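Local coordinates for p-47 protein (Clostridium botulinum, PDB 6EKT), which may belong to a progenitor toxin complex that protects botulinum neurotoxin in the host gut, and resembles tubular lipid-binding proteins in structure, at residues R280-W289 with P301-Q309; V324-S334 with S376-S387. All blocks are in the same frame, centred on the assembly; numbering follows the deposited sequence.

Interaction 1 (R280-W289 with P301-Q309); sequences RIVNNSTLNW and PKINNFSMQ
The side-chain amide nitrogen ND2 of Asn283 is held by two carbonyls, giving one N-H to Asn304 O at 3.0 Å and the other to Ser285 O at 2.9 Å. Both acceptors lie close to the amide plane, while ND2 stands above each of their carbonyl planes. With chi1 at 65°, CG sits between the backbone N and carbonyl carbon and reaches toward residues 304-306, where OD1 accepts Phe306 N at 2.9 Å, the donor standing above the plane of the Asn283 amide carbonyl. The amide takes over much of the pairing where the two antiparallel strands part, beside a weak bond from Asn283 N to Phe306 O: Ile281 pairs with Met308 in one ladder and Leu287 with Ile303 in another, with a one-residue register shift between. Across from loop residues 284-286, Asn304 and Asn305 both face Arg321 of the next strand in a classic beta bulge. A water bridges Thr286 OG1 and Asn304 OD1 beside this break. Leu287 CB rests against Ile303 CB at 3.9 Å on the face turned to helix 374-394, and Ile303 CD1 meets Trp289 CE3 at 3.9 Å. Trp289 NE1 is hydrogen-bonded to Ser390 OG of that helix. On the other face, Lys302 bends at chi2 (-65°) and donates NZ to Asn288 OD1 at 2.9 Å; a second water accepts from NZ and donates to Trp289 O and Pro301 O.

Interaction 2 (V324-S334 with S376-S387); sequences VRLTGLEAVYS and SLAVLSSVTHWS
A beta hairpin, with strands 324-326 and 333-334, packs on helix 374-394, consistent with the long helix that a sheet wraps round in this TULIP-like protein; residues 324-334 lie against one flank of 376-387. At the centre, the branches of Leu380 part between two partners: CD1 meets Leu326 CD2 at 3.8 Å, the two side chains crossing at about a right angle, and CD2 touches Val332 CG1 at 3.7 Å, while both methyls also pack against Ser334 OG. Leu326 forks over the helix, its CD1 resting on Val379 CG1 while CD2 also reaches Val383 CG2. Val383, one turn on from Val379, also puts CG1 against Val324 CG2 at 3.7 Å. Strand 324-326 and the helix run at 147° with axes 9.1 Å apart, the spacing of a helix laid on a sheet. Tyr299 of the neighbouring strand lies against Val379 and Val383, and Tyr367 against Leu380 and Thr384. Within this apolar layer one polar link crosses: Ser334 OG donates to Thr384 OG1 at 2.6 Å, and Thr384 OG1 in turn donates a hydrogen bond to Leu380 O at 2.7 Å. That carbonyl also accepts Thr384 N, the two donors arriving from opposite faces of its plane. Thr384 can link strand and helix because OG1 lies beside the backbone N (chi1 -56°), folded back toward the preceding turn. Ser387 repeats the return bond, OG to Val383 O, and its oxygen packs against both methyls of Val324, 3.6 Å from CG2. At the other end Leu329 CD2 touches Ser376 OG, which is hydrogen-bonded to Asp373.

How the interactions relate
Both interactions draw on the same curled antiparallel sheet, in which strands 297-311 and 315-326 are neighbours; helix 374-394 is a partner in interaction 2 and borders interaction 1 through Trp289, Pro301 and Ile303. Interaction 1 joins strand to strand, so backbone bonds carry it, and an asparagine side chain takes over where the pairing is interrupted; it is only partly buried, with waters and a lysine on one face. Interaction 2 joins strand to helix and is more deeply buried: branched aliphatic side chains do most of the work, with a single hydroxyl link across. They meet at Pro301, whose CG lies 3.4 Å from Ser387 OG on the helix and whose N lies 3.9 Å from Val324 CG2 on the next strand.

Interaction 1 (R280-W289 with P301-Q309)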
loop_
_atom_site.group_PDB
_atom_site.type_symbol
_atom_site.label_atom_id
_atom_site.label_comp_id
_atom_site.label_asym_id
_atom_site.label_seq_id
_atom_site.Cartn_x
_atom_site.Cartn_y
_atom_site.Cartn_z
ATOM N N ARG A 280 -11.814 0.835 14.624
ATOM C CA ARG A 280 -12.101 2.164 15.181
ATOM C C ARG A 280 -11.300 2.328 16.466
ATOM O O ARG A 280 -10.763 1.359 16.981
ATOM C CB ARG A 280 -13.613 2.346 15.428
ATOM C CG ARG A 280 -14.210 1.299 16.335
ATOM C CD ARG A 280 -15.733 1.215 16.216
ATOM N NE ARG A 280 -16.192 0.196 17.150
ATOM C CZ ARG A 280 -16.370 0.388 18.455
ATOM N NH1 ARG A 280 -16.183 1.589 19.005
ATOM N NH2 ARG A 280 -16.758 -0.632 19.213
ATOM N N ILE A 281 -11.224 3.559 16.968
ATOM C CA ILE A 281 -10.382 3.868 18.114
ATOM C C ILE A 281 -11.281 4.267 19.282
ATOM O O ILE A 281 -12.293 4.963 19.101
ATOM C CB ILE A 281 -9.309 4.957 17.795
ATOM C CG1 ILE A 281 -8.196 4.374 16.891
ATOM C CG2 ILE A 281 -8.691 5.508 19.085
ATOM C CD1 ILE A 281 -7.184 5.371 16.340
ATOM N N VAL A 282 -10.932 3.762 20.460
ATOM C CA VAL A 282 -11.626 4.109 21.704
ATOM C C VAL A 282 -10.588 4.404 22.785
ATOM O O VAL A 282 -9.444 3.963 22.689
ATOM C CB VAL A 282 -12.572 2.992 22.193
ATOM C CG1 VAL A 282 -13.740 2.777 21.217
ATOM C CG2 VAL A 282 -11.817 1.690 22.499
ATOM N N ASN A 283 -10.986 5.145 23.823
ATOM C CA ASN A 283 -10.172 5.228 25.018
ATOM C C ASN A 283 -10.368 3.942 25.835
ATOM O O ASN A 283 -11.402 3.256 25.720
ATOM C CB ASN A 283 -10.548 6.474 25.868
ATOM C CG ASN A 283 -11.977 6.406 26.419
ATOM O OD1 ASN A 283 -12.913 6.097 25.690
ATOM N ND2 ASN A 283 -12.145 6.707 27.721
ATOM N N ASN A 284 -9.368 3.624 26.650
ATOM C CA ASN A 284 -9.420 2.470 27.563
ATOM C C ASN A 284 -9.399 2.894 29.038
ATOM O O ASN A 284 -9.319 2.047 29.940
ATOM C CB ASN A 284 -8.254 1.520 27.256
ATOM C CG ASN A 284 -6.885 2.189 27.376
ATOM O OD1 ASN A 284 -6.698 3.122 28.145
ATOM N ND2 ASN A 284 -5.908 1.682 26.621
ATOM N N SER A 285 -9.449 4.208 29.278
ATOM C CA SER A 285 -9.367 4.797 30.616
ATOM C C SER A 285 -9.775 6.285 30.539
ATOM O O SER A 285 -9.865 6.869 29.446
ATOM C CB SER A 285 -7.933 4.663 31.152
ATOM O OG SER A 285 -7.014 4.974 30.117
ATOM N N THR A 286 -10.028 6.892 31.697
ATOM C CA THR A 286 -10.357 8.321 31.783
ATOM C C THR A 286 -9.238 9.154 31.192
ATOM O O THR A 286 -8.054 8.852 31.372
ATOM C CB THR A 286 -10.536 8.769 33.241
ATOM O OG1 THR A 286 -11.363 7.819 33.904
ATOM C CG2 THR A 286 -11.188 10.156 33.305
ATOM N N LEU A 287 -9.633 10.181 30.464
ATOM C CA LEU A 287 -8.700 11.087 29.856
ATOM C C LEU A 287 -8.678 12.353 30.676
ATOM O O LEU A 287 -9.681 13.065 30.766
ATOM C CB LEU A 287 -9.099 11.351 28.403
ATOM C CG LEU A 287 -9.413 10.126 27.522
ATOM C CD1 LEU A 287 -9.756 10.622 26.121
ATOM C CD2 LEU A 287 -8.232 9.159 27.469
ATOM N N ASN A 288 -7.529 12.597 31.305
ATOM C CA ASN A 288 -7.350 13.721 32.222
ATOM C C ASN A 288 -6.810 14.908 31.441
ATOM O O ASN A 288 -5.602 14.976 31.175
ATOM C CB ASN A 288 -6.353 13.332 33.317
ATOM C CG ASN A 288 -6.903 12.281 34.243
ATOM O OD1 ASN A 288 -7.817 12.553 35.009
ATOM N ND2 ASN A 288 -6.356 11.064 34.172
ATOM N N TRP A 289 -7.709 15.806 31.038
ATOM C CA TRP A 289 -7.333 17.022 30.299
ATOM C C TRP A 289 -6.337 17.882 31.092
ATOM O O TRP A 289 -6.270 17.785 32.324
ATOM C CB TRP A 289 -8.582 17.852 29.960
ATOM C CG TRP A 289 -8.432 18.668 28.719
ATOM C CD1 TRP A 289 -8.303 20.010 28.633
ATOM C CD2 TRP A 289 -8.364 18.164 27.375
ATOM N NE1 TRP A 289 -8.157 20.391 27.307
ATOM C CE2 TRP A 289 -8.211 19.276 26.519
ATOM C CE3 TRP A 289 -8.444 16.877 26.814
ATOM C CZ2 TRP A 289 -8.118 19.151 25.127
ATOM C CZ3 TRP A 289 -8.352 16.741 25.421
ATOM C CH2 TRP A 289 -8.190 17.882 24.592
ATOM N N PRO A 301 -10.983 19.306 32.988
ATOM C CA PRO A 301 -11.987 18.444 32.364
ATOM C C PRO A 301 -11.543 16.975 32.309
ATOM O O PRO A 301 -10.327 16.665 32.251
ATOM C CB PRO A 301 -12.108 19.000 30.940
ATOM C CG PRO A 301 -11.574 20.390 31.009
ATOM C CD PRO A 301 -10.618 20.466 32.148
ATOM N N LYS A 302 -12.528 16.089 32.340
ATOM C CA LYS A 302 -12.299 14.654 32.244
ATOM C C LYS A 302 -13.114 14.140 31.056
ATOM O O LYS A 302 -14.273 14.540 30.888
ATOM C CB LYS A 302 -12.735 13.941 33.538
ATOM C CG LYS A 302 -12.209 14.558 34.836
ATOM C CD LYS A 302 -10.688 14.455 34.933
ATOM C CE LYS A 302 -10.209 15.150 36.194
ATOM N NZ LYS A 302 -8.718 15.084 36.168
ATOM N N ILE A 303 -12.517 13.296 30.211
ATOM C CA ILE A 303 -13.275 12.684 29.132
ATOM C C ILE A 303 -13.385 11.212 29.496
ATOM O O ILE A 303 -12.356 10.534 29.679
ATOM C CB ILE A 303 -12.592 12.871 27.744
ATOM C CG1 ILE A 303 -12.484 14.366 27.384
ATOM C CG2 ILE A 303 -13.357 12.116 26.637
ATOM C CD1 ILE A 303 -11.615 14.645 26.150
ATOM N N ASN A 304 -14.622 10.734 29.630
ATOM C CA ASN A 304 -14.848 9.359 30.052
ATOM C C ASN A 304 -15.079 8.384 28.903
ATOM O O ASN A 304 -14.784 7.210 29.053
ATOM C CB ASN A 304 -15.978 9.278 31.069
ATOM C CG ASN A 304 -15.674 10.087 32.319
ATOM O OD1 ASN A 304 -14.602 9.945 32.916
ATOM N ND2 ASN A 304 -16.591 10.970 32.690
ATOM N N ASN A 305 -15.607 8.875 27.784
ATOM C CA ASN A 305 -15.868 8.021 26.604
ATOM C C ASN A 305 -15.405 8.783 25.388
ATOM O O ASN A 305 -15.732 9.958 25.228
ATOM C CB ASN A 305 -17.360 7.687 26.448
ATOM C CG ASN A 305 -17.956 7.089 27.691
ATOM O OD1 ASN A 305 -18.680 7.768 28.415
ATOM N ND2 ASN A 305 -17.649 5.824 27.966
ATOM N N PHE A 306 -14.666 8.096 24.527
ATOM C CA PHE A 306 -14.077 8.679 23.359
ATOM C C PHE A 306 -14.145 7.609 22.279
ATOM O O PHE A 306 -13.767 6.471 22.532
ATOM C CB PHE A 306 -12.602 9.025 23.658
ATOM C CG PHE A 306 -11.895 9.734 22.536
ATOM C CD1 PHE A 306 -11.211 9.015 21.542
ATOM C CD2 PHE A 306 -11.848 11.134 22.499
ATOM C CE1 PHE A 306 -10.531 9.683 20.528
ATOM C CE2 PHE A 306 -11.173 11.805 21.478
ATOM C CZ PHE A 306 -10.508 11.068 20.494
ATOM N N SER A 307 -14.649 7.985 21.108
ATOM C CA SER A 307 -14.618 7.108 19.953
ATOM C C SER A 307 -14.171 7.912 18.763
ATOM O O SER A 307 -14.381 9.124 18.706
ATOM C CB SER A 307 -15.981 6.463 19.705
ATOM O OG SER A 307 -16.503 5.967 20.927
ATOM N N MET A 308 -13.530 7.228 17.822
ATOM C CA MET A 308 -13.025 7.844 16.615
ATOM C C MET A 308 -13.095 6.793 15.525
ATOM O O MET A 308 -12.535 5.697 15.677
ATOM C CB MET A 308 -11.553 8.264 16.834
ATOM C CG MET A 308 -10.822 8.722 15.569
ATOM S SD MET A 308 -9.081 9.065 15.913
ATOM C CE MET A 308 -9.178 10.713 16.614
ATOM N N GLN A 309 -13.769 7.122 14.436
ATOM C CA GLN A 309 -13.780 6.219 13.292
ATOM C C GLN A 309 -13.714 7.017 11.997
ATOM O O GLN A 309 -14.005 8.214 11.973
ATOM C CB GLN A 309 -14.992 5.281 13.340
ATOM C CG GLN A 309 -16.349 5.943 13.166
ATOM C CD GLN A 309 -17.509 4.985 13.391
ATOM O OE1 GLN A 309 -17.668 4.430 14.470
ATOM N NE2 GLN A 309 -18.331 4.797 12.365
HETATM O O HOH W 1 -13.819 7.477 33.195
HETATM O O HOH W 2 -8.159 16.798 34.004
#

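Interaction 2 (V324-S334 with S376-S387)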
loop_
_atom_site.group_PDB
_atom_site.type_symbol
_atom_site.label_atom_id
_atom_site.label_comp_id
_atom_site.label_asym_id
_atom_site.label_seq_id
_atom_site.Cartn_x
_atom_site.Cartn_y
_atom_site.Cartn_z
ATOM N N VAL A 324 -16.817 18.267 33.834
ATOM C CA VAL A 324 -15.843 19.180 34.439
ATOM C C VAL A 324 -16.462 19.713 35.738
ATOM O O VAL A 324 -17.613 20.165 35.744
ATOM C CB VAL A 324 -15.378 20.318 33.473
ATOM C CG1 VAL A 324 -16.542 21.201 33.000
ATOM C CG2 VAL A 324 -14.234 21.139 34.075
ATOM N N ARG A 325 -15.703 19.610 36.824
ATOM C CA ARG A 325 -16.182 20.026 38.153
ATOM C C ARG A 325 -15.560 21.371 38.509
ATOM O O ARG A 325 -14.431 21.669 38.066
ATOM C CB ARG A 325 -15.823 18.976 39.207
ATOM C CG ARG A 325 -16.185 17.555 38.813
ATOM C CD ARG A 325 -15.923 16.541 39.920
ATOM N NE ARG A 325 -16.707 15.344 39.615
ATOM C CZ ARG A 325 -17.987 15.166 39.981
ATOM N NH1 ARG A 325 -18.646 16.079 40.727
ATOM N NH2 ARG A 325 -18.604 14.061 39.611
ATOM N N LEU A 326 -16.255 22.178 39.317
ATOM C CA LEU A 326 -15.638 23.423 39.792
ATOM C C LEU A 326 -14.557 23.184 40.837
ATOM O O LEU A 326 -14.806 22.585 41.896
ATOM C CB LEU A 326 -16.668 24.427 40.315
ATOM C CG LEU A 326 -17.761 24.867 39.320
ATOM C CD1 LEU A 326 -18.525 26.031 39.943
ATOM C CD2 LEU A 326 -17.172 25.287 37.979
ATOM N N THR A 327 -13.352 23.650 40.522
ATOM C CA THR A 327 -12.233 23.667 41.470
ATOM C C THR A 327 -12.632 24.424 42.736
ATOM O O THR A 327 -13.096 25.576 42.680
ATOM C CB THR A 327 -11.002 24.278 40.794
ATOM O OG1 THR A 327 -10.693 23.482 39.651
ATOM C CG2 THR A 327 -9.777 24.335 41.741
ATOM N N GLY A 328 -12.504 23.722 43.867
ATOM C CA GLY A 328 -12.877 24.257 45.180
ATOM C C GLY A 328 -14.359 24.123 45.484
ATOM O O GLY A 328 -14.810 24.510 46.555
ATOM N N LEU A 329 -15.131 23.592 44.538
ATOM C CA LEU A 329 -16.592 23.499 44.674
ATOM C C LEU A 329 -17.042 22.347 43.791
ATOM O O LEU A 329 -17.906 22.495 42.914
ATOM C CB LEU A 329 -17.282 24.812 44.306
ATOM C CG LEU A 329 -18.745 24.987 44.775
ATOM C CD1 LEU A 329 -18.879 24.909 46.298
ATOM C CD2 LEU A 329 -19.347 26.284 44.265
ATOM N N GLU A 330 -16.417 21.199 44.026
ATOM C CA GLU A 330 -16.514 20.073 43.083
ATOM C C GLU A 330 -17.915 19.487 42.964
ATOM O O GLU A 330 -18.207 18.809 41.976
ATOM C CB GLU A 330 -15.441 19.019 43.354
ATOM C CG GLU A 330 -14.038 19.605 43.288
ATOM C CD GLU A 330 -13.087 18.745 42.489
ATOM O OE1 GLU A 330 -12.566 17.742 43.034
ATOM O OE2 GLU A 330 -12.847 19.074 41.309
ATOM N N ALA A 331 -18.790 19.802 43.937
ATOM C CA ALA A 331 -20.192 19.364 43.883
ATOM C C ALA A 331 -20.901 19.951 42.681
ATOM O O ALA A 331 -21.874 19.377 42.163
ATOM C CB ALA A 331 -20.931 19.758 45.165
ATOM N N VAL A 332 -20.422 21.114 42.252
ATOM C CA VAL A 332 -20.983 21.791 41.098
ATOM C C VAL A 332 -20.201 21.384 39.858
ATOM O O VAL A 332 -18.978 21.559 39.799
ATOM C CB VAL A 332 -20.973 23.315 41.293
ATOM C CG1 VAL A 332 -21.475 24.011 40.029
ATOM C CG2 VAL A 332 -21.840 23.694 42.505
ATOM N N TYR A 333 -20.914 20.826 38.870
ATOM C CA TYR A 333 -20.241 20.253 37.688
ATOM C C TYR A 333 -21.161 20.189 36.491
ATOM O O TYR A 333 -22.393 20.310 36.631
ATOM C CB TYR A 333 -19.663 18.868 37.993
ATOM C CG TYR A 333 -20.672 17.727 37.995
ATOM C CD1 TYR A 333 -21.470 17.480 39.118
ATOM C CD2 TYR A 333 -20.804 16.891 36.887
ATOM C CE1 TYR A 333 -22.386 16.439 39.132
ATOM C CE2 TYR A 333 -21.720 15.840 36.881
ATOM C CZ TYR A 333 -22.491 15.622 38.005
ATOM O OH TYR A 333 -23.378 14.589 38.000
ATOM N N SER A 334 -20.554 19.990 35.323
ATOM C CA SER A 334 -21.283 19.851 34.075
ATOM C C SER A 334 -20.935 18.528 33.423
ATOM O O SER A 334 -19.770 18.134 33.443
ATOM C CB SER A 334 -20.857 20.945 33.104
ATOM O OG SER A 334 -21.509 22.140 33.422
ATOM N N SER A 376 -22.816 30.478 41.182
ATOM C CA SER A 376 -22.255 29.217 40.675
ATOM C C SER A 376 -22.619 28.975 39.247
ATOM O O SER A 376 -21.817 28.424 38.516
ATOM C CB SER A 376 -22.688 28.011 41.498
ATOM O OG SER A 376 -22.121 28.085 42.792
ATOM N N LEU A 377 -23.830 29.363 38.854
ATOM C CA LEU A 377 -24.250 29.251 37.451
ATOM C C LEU A 377 -23.305 30.000 36.516
ATOM O O LEU A 377 -22.870 29.427 35.506
ATOM C CB LEU A 377 -25.708 29.727 37.241
ATOM C CG LEU A 377 -26.219 29.782 35.790
ATOM C CD1 LEU A 377 -26.229 28.441 35.086
ATOM C CD2 LEU A 377 -27.618 30.392 35.716
ATOM N N ALA A 378 -22.998 31.264 36.844
ATOM C CA ALA A 378 -22.098 32.076 35.999
ATOM C C ALA A 378 -20.707 31.421 35.879
ATOM O O ALA A 378 -20.122 31.394 34.794
ATOM C CB ALA A 378 -21.977 33.499 36.513
ATOM N N VAL A 379 -20.214 30.868 36.979
ATOM C CA VAL A 379 -18.864 30.261 36.995
ATOM C C VAL A 379 -18.897 28.973 36.148
ATOM O O VAL A 379 -18.046 28.779 35.269
ATOM C CB VAL A 379 -18.367 29.974 38.421
ATOM C CG1 VAL A 379 -16.992 29.302 38.426
ATOM C CG2 VAL A 379 -18.301 31.278 39.239
ATOM N N LEU A 380 -19.874 28.110 36.422
ATOM C CA LEU A 380 -20.006 26.848 35.682
ATOM C C LEU A 380 -20.245 27.075 34.187
ATOM O O LEU A 380 -19.710 26.331 33.345
ATOM C CB LEU A 380 -21.119 25.988 36.280
ATOM C CG LEU A 380 -21.236 24.556 35.751
ATOM C CD1 LEU A 380 -19.938 23.762 35.934
ATOM C CD2 LEU A 380 -22.439 23.891 36.434
ATOM N N SER A 381 -21.056 28.080 33.857
ATOM C CA SER A 381 -21.326 28.397 32.447
ATOM C C SER A 381 -20.003 28.638 31.694
ATOM O O SER A 381 -19.739 28.034 30.631
ATOM C CB SER A 381 -22.234 29.642 32.389
ATOM O OG SER A 381 -22.423 30.061 31.064
ATOM N N SER A 382 -19.159 29.477 32.274
ATOM C CA SER A 382 -17.851 29.800 31.665
ATOM C C SER A 382 -16.925 28.589 31.602
ATOM O O SER A 382 -16.315 28.322 30.555
ATOM C CB SER A 382 -17.184 30.972 32.403
ATOM O OG SER A 382 -17.872 32.182 32.062
ATOM N N VAL A 383 -16.838 27.841 32.704
ATOM C CA VAL A 383 -15.943 26.681 32.765
ATOM C C VAL A 383 -16.353 25.648 31.714
ATOM O O VAL A 383 -15.493 25.065 31.036
ATOM C CB VAL A 383 -15.877 26.056 34.198
ATOM C CG1 VAL A 383 -15.107 24.722 34.206
ATOM C CG2 VAL A 383 -15.190 27.013 35.161
ATOM N N THR A 384 -17.665 25.444 31.564
ATOM C CA THR A 384 -18.197 24.436 30.620
ATOM C C THR A 384 -17.891 24.838 29.177
ATOM O O THR A 384 -17.402 24.018 28.398
ATOM C CB THR A 384 -19.700 24.220 30.848
ATOM O OG1 THR A 384 -19.912 23.853 32.220
ATOM C CG2 THR A 384 -20.247 23.112 29.925
ATOM N N HIS A 385 -18.128 26.109 28.852
ATOM C CA HIS A 385 -17.792 26.678 27.563
ATOM C C HIS A 385 -16.302 26.567 27.244
ATOM O O HIS A 385 -15.964 26.045 26.176
ATOM C CB HIS A 385 -18.240 28.143 27.476
ATOM C CG HIS A 385 -17.966 28.771 26.147
ATOM N ND1 HIS A 385 -18.621 28.395 24.994
ATOM C CD2 HIS A 385 -17.094 29.741 25.783
ATOM C CE1 HIS A 385 -18.166 29.113 23.978
ATOM N NE2 HIS A 385 -17.246 29.944 24.434
ATOM N N TRP A 386 -15.429 27.026 28.151
ATOM C CA TRP A 386 -13.966 26.898 27.951
ATOM C C TRP A 386 -13.520 25.438 27.769
ATOM O O TRP A 386 -12.667 25.122 26.913
ATOM C CB TRP A 386 -13.199 27.531 29.123
ATOM C CG TRP A 386 -12.684 28.918 28.867
ATOM C CD1 TRP A 386 -11.367 29.290 28.762
ATOM C CD2 TRP A 386 -13.450 30.120 28.725
ATOM N NE1 TRP A 386 -11.274 30.640 28.540
ATOM C CE2 TRP A 386 -12.534 31.173 28.509
ATOM C CE3 TRP A 386 -14.824 30.411 28.736
ATOM C CZ2 TRP A 386 -12.943 32.509 28.313
ATOM C CZ3 TRP A 386 -15.231 31.750 28.543
ATOM C CH2 TRP A 386 -14.290 32.772 28.334
ATOM N N SER A 387 -14.102 24.543 28.559
ATOM C CA SER A 387 -13.756 23.107 28.469
ATOM C C SER A 387 -14.114 22.529 27.092
ATOM O O SER A 387 -13.305 21.830 26.450
ATOM C CB SER A 387 -14.471 22.305 29.571
ATOM O OG SER A 387 -14.025 22.693 30.858
#